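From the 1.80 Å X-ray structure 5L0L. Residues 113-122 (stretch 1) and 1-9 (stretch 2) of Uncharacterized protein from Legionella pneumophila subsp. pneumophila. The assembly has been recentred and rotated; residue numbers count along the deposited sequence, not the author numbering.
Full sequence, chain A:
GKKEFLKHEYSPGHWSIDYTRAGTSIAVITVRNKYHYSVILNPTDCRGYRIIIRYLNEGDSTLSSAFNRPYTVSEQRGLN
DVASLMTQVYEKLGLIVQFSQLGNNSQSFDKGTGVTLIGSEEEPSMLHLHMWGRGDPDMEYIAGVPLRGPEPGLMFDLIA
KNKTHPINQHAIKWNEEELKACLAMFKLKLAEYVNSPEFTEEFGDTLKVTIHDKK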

# COMPACT_ATOMS: atom_id res chain seq x y z
N THR A 113 -20.52 -20.72 7.38
CA THR A 113 -19.43 -21.68 7.31
C THR A 113 -18.10 -21.14 7.83
O THR A 113 -17.16 -21.91 8.04
CB THR A 113 -19.24 -22.13 5.85
OG1 THR A 113 -18.85 -21.01 5.05
CG2 THR A 113 -20.54 -22.71 5.31
N GLY A 114 -17.99 -19.83 8.00
CA GLY A 114 -16.73 -19.20 8.36
C GLY A 114 -15.67 -19.17 7.27
O GLY A 114 -14.48 -18.99 7.57
N VAL A 115 -16.08 -19.35 6.01
CA VAL A 115 -15.15 -19.45 4.91
C VAL A 115 -15.00 -18.08 4.21
O VAL A 115 -16.00 -17.41 3.92
CB VAL A 115 -15.60 -20.53 3.90
CG1 VAL A 115 -14.72 -20.53 2.65
CG2 VAL A 115 -15.62 -21.91 4.54
N THR A 116 -13.75 -17.71 3.97
CA THR A 116 -13.39 -16.54 3.19
C THR A 116 -13.10 -17.01 1.76
O THR A 116 -12.24 -17.89 1.55
CB THR A 116 -12.14 -15.85 3.79
OG1 THR A 116 -12.42 -15.38 5.12
CG2 THR A 116 -11.70 -14.69 2.93
N LEU A 117 -13.84 -16.48 0.78
CA LEU A 117 -13.72 -16.89 -0.60
C LEU A 117 -12.97 -15.81 -1.41
O LEU A 117 -13.32 -14.64 -1.30
CB LEU A 117 -15.12 -17.07 -1.19
CG LEU A 117 -15.21 -17.54 -2.65
CD1 LEU A 117 -14.51 -18.89 -2.80
CD2 LEU A 117 -16.65 -17.60 -3.13
N ILE A 118 -11.97 -16.23 -2.18
CA ILE A 118 -11.11 -15.33 -2.96
C ILE A 118 -11.47 -15.55 -4.42
O ILE A 118 -11.25 -16.65 -4.97
CB ILE A 118 -9.62 -15.67 -2.78
CG1 ILE A 118 -9.22 -15.68 -1.30
CG2 ILE A 118 -8.71 -14.72 -3.59
CD1 ILE A 118 -9.50 -14.40 -0.59
N GLY A 119 -12.03 -14.52 -5.04
CA GLY A 119 -12.51 -14.56 -6.40
C GLY A 119 -14.01 -14.56 -6.44
O GLY A 119 -14.66 -15.08 -5.54
N SER A 120 -14.56 -13.95 -7.49
CA SER A 120 -16.00 -13.98 -7.76
C SER A 120 -16.22 -14.19 -9.25
O SER A 120 -15.31 -14.01 -10.06
CB SER A 120 -16.70 -12.68 -7.33
OG SER A 120 -16.35 -11.58 -8.16
N GLU A 121 -17.46 -14.52 -9.59
CA GLU A 121 -17.90 -14.76 -10.97
C GLU A 121 -17.71 -13.48 -11.80
O GLU A 121 -17.27 -13.55 -12.95
CB GLU A 121 -19.38 -15.18 -11.03
CG GLU A 121 -19.82 -16.34 -10.13
CD GLU A 121 -19.69 -17.71 -10.78
OE1 GLU A 121 -20.55 -18.08 -11.61
OE2 GLU A 121 -18.73 -18.43 -10.44
N GLU A 122 -18.02 -12.32 -11.19
CA GLU A 122 -17.93 -11.01 -11.87
C GLU A 122 -16.51 -10.46 -11.95
O GLU A 122 -16.19 -9.70 -12.85
CB GLU A 122 -18.79 -9.95 -11.16
CG GLU A 122 -20.23 -10.36 -10.87
CD GLU A 122 -20.45 -10.78 -9.42
OE1 GLU A 122 -20.95 -9.92 -8.64
OE2 GLU A 122 -20.11 -11.94 -9.05
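Stretch 2 (1-9) GKKEFLKHE

Stretch 2 lies beside stretch 1 as a parallel β-strand. Residues 3-5 are extended and pair with the strand that ends at Ile118. The two strands run in the same direction, with a signed crossing angle of -29° and a closest axis approach of 4.7 Å. The register is Thr116 with Lys3, Leu117 with Glu4 and Ile118 with Phe5.

The contact begins at Gly114. The Lys2 side chain starts away from stretch 1, but its end curls back, and Lys2 NZ donates a hydrogen bond to Gly114 O at 2.9 Å. Gly114 has a positive phi, and a CB here would clash with that amine. A water donates to both Gly114 O and Lys2 O and accepts from Thr116 OG1, so it ties the start of the ladder together. Next, Val115 CG1 packs against Glu4 CG at 3.7 Å.

Thr116 opens the backbone ladder. Thr116 N donates to Lys2 O at 2.8 Å, and Thr116 O accepts from Glu4 N at 2.8 Å. Leu117 makes no such bond to stretch 2, as expected for alternate residues in parallel pairing, but Leu117 CA approaches Glu4 O at 3.4 Å in a CA-H...O contact. Leu117 CD1 reaches forward to Leu6 CB at 4.4 Å.

Ile118 continues the ladder. Ile118 N donates to Glu4 O at 2.7 Å, and Leu6 N donates to Ile118 O at 2.8 Å. Its side chain shares a sheet face with Thr116, Lys3 and Phe5; Ile118 CB lies 3.5 Å from Phe5 CD1.

Beyond the strands, Leu6 points toward stretch 1. Leu6 CD2 lies 3.8 Å from Gly119 C and 3.4 Å from Ser120 C. A CB on Gly119 would be tight against Leu6 CB. Finally, Glu121 CA sits over one face of the His8 ring, and Glu121 OE2 comes within 3.1 Å of His8 CD2.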

# COMPACT_ATOMS: atom_id res chain seq x y z
N GLY A 1 -9.62 -25.51 6.13
CA GLY A 1 -10.12 -24.79 4.90
C GLY A 1 -10.88 -23.48 5.14
O GLY A 1 -11.99 -23.30 4.62
N LYS A 2 -10.28 -22.56 5.89
CA LYS A 2 -10.92 -21.28 6.22
C LYS A 2 -10.84 -20.32 5.03
O LYS A 2 -11.76 -19.54 4.84
CB LYS A 2 -10.29 -20.64 7.45
CG LYS A 2 -10.52 -21.41 8.75
CD LYS A 2 -11.93 -21.27 9.33
CE LYS A 2 -12.26 -19.82 9.69
NZ LYS A 2 -13.62 -19.66 10.30
N LYS A 3 -9.77 -20.38 4.25
CA LYS A 3 -9.58 -19.54 3.05
C LYS A 3 -9.64 -20.37 1.77
O LYS A 3 -8.86 -21.29 1.63
CB LYS A 3 -8.23 -18.84 3.14
CG LYS A 3 -7.99 -17.80 2.07
CD LYS A 3 -6.80 -16.90 2.41
CE LYS A 3 -5.50 -17.48 1.93
NZ LYS A 3 -4.46 -16.41 1.86
N GLU A 4 -10.57 -20.06 0.86
CA GLU A 4 -10.76 -20.83 -0.38
C GLU A 4 -10.68 -19.92 -1.59
O GLU A 4 -11.04 -18.73 -1.53
CB GLU A 4 -12.12 -21.54 -0.41
CG GLU A 4 -12.35 -22.62 0.67
CD GLU A 4 -11.64 -23.96 0.44
OE1 GLU A 4 -11.60 -24.48 -0.71
OE2 GLU A 4 -11.14 -24.54 1.45
N PHE A 5 -10.21 -20.50 -2.70
CA PHE A 5 -10.12 -19.80 -3.97
C PHE A 5 -11.17 -20.29 -4.95
O PHE A 5 -11.32 -21.50 -5.17
CB PHE A 5 -8.74 -20.00 -4.56
CG PHE A 5 -7.66 -19.35 -3.76
CD1 PHE A 5 -7.33 -18.02 -3.97
CD2 PHE A 5 -6.99 -20.06 -2.76
CE1 PHE A 5 -6.33 -17.41 -3.23
CE2 PHE A 5 -5.99 -19.45 -2.00
CZ PHE A 5 -5.65 -18.12 -2.24
N LEU A 6 -11.89 -19.35 -5.55
CA LEU A 6 -12.87 -19.68 -6.58
C LEU A 6 -12.18 -20.37 -7.77
O LEU A 6 -11.09 -19.97 -8.19
CB LEU A 6 -13.60 -18.43 -7.08
CG LEU A 6 -14.81 -18.66 -8.00
CD1 LEU A 6 -16.01 -19.17 -7.21
CD2 LEU A 6 -15.17 -17.39 -8.75
N LYS A 7 -12.82 -21.41 -8.28
CA LYS A 7 -12.41 -22.05 -9.55
C LYS A 7 -13.43 -21.64 -10.58
O LYS A 7 -14.61 -21.95 -10.42
CB LYS A 7 -12.35 -23.57 -9.43
CG LYS A 7 -11.01 -24.14 -8.97
CD LYS A 7 -10.83 -24.03 -7.46
CE LYS A 7 -9.38 -24.20 -7.02
NZ LYS A 7 -9.22 -23.87 -5.57
N HIS A 8 -12.99 -20.93 -11.61
CA HIS A 8 -13.88 -20.32 -12.60
C HIS A 8 -13.16 -19.93 -13.90
O HIS A 8 -11.99 -19.55 -13.88
CB HIS A 8 -14.56 -19.09 -12.00
CG HIS A 8 -15.67 -18.55 -12.85
ND1 HIS A 8 -15.50 -17.50 -13.72
CD2 HIS A 8 -16.96 -18.95 -12.99
CE1 HIS A 8 -16.64 -17.25 -14.35
NE2 HIS A 8 -17.54 -18.12 -13.92
N GLU A 9 -13.88 -20.02 -15.01
CA GLU A 9 -13.39 -19.74 -16.36
C GLU A 9 -13.96 -18.39 -16.81
O GLU A 9 -15.17 -18.24 -16.91
CB GLU A 9 -13.83 -20.89 -17.29
CG GLU A 9 -13.89 -20.59 -18.79
CD GLU A 9 -12.55 -20.73 -19.48
OE1 GLU A 9 -11.58 -20.06 -19.03
OE2 GLU A 9 -12.47 -21.48 -20.48
O HOH W 1 -12.24 -17.38 7.00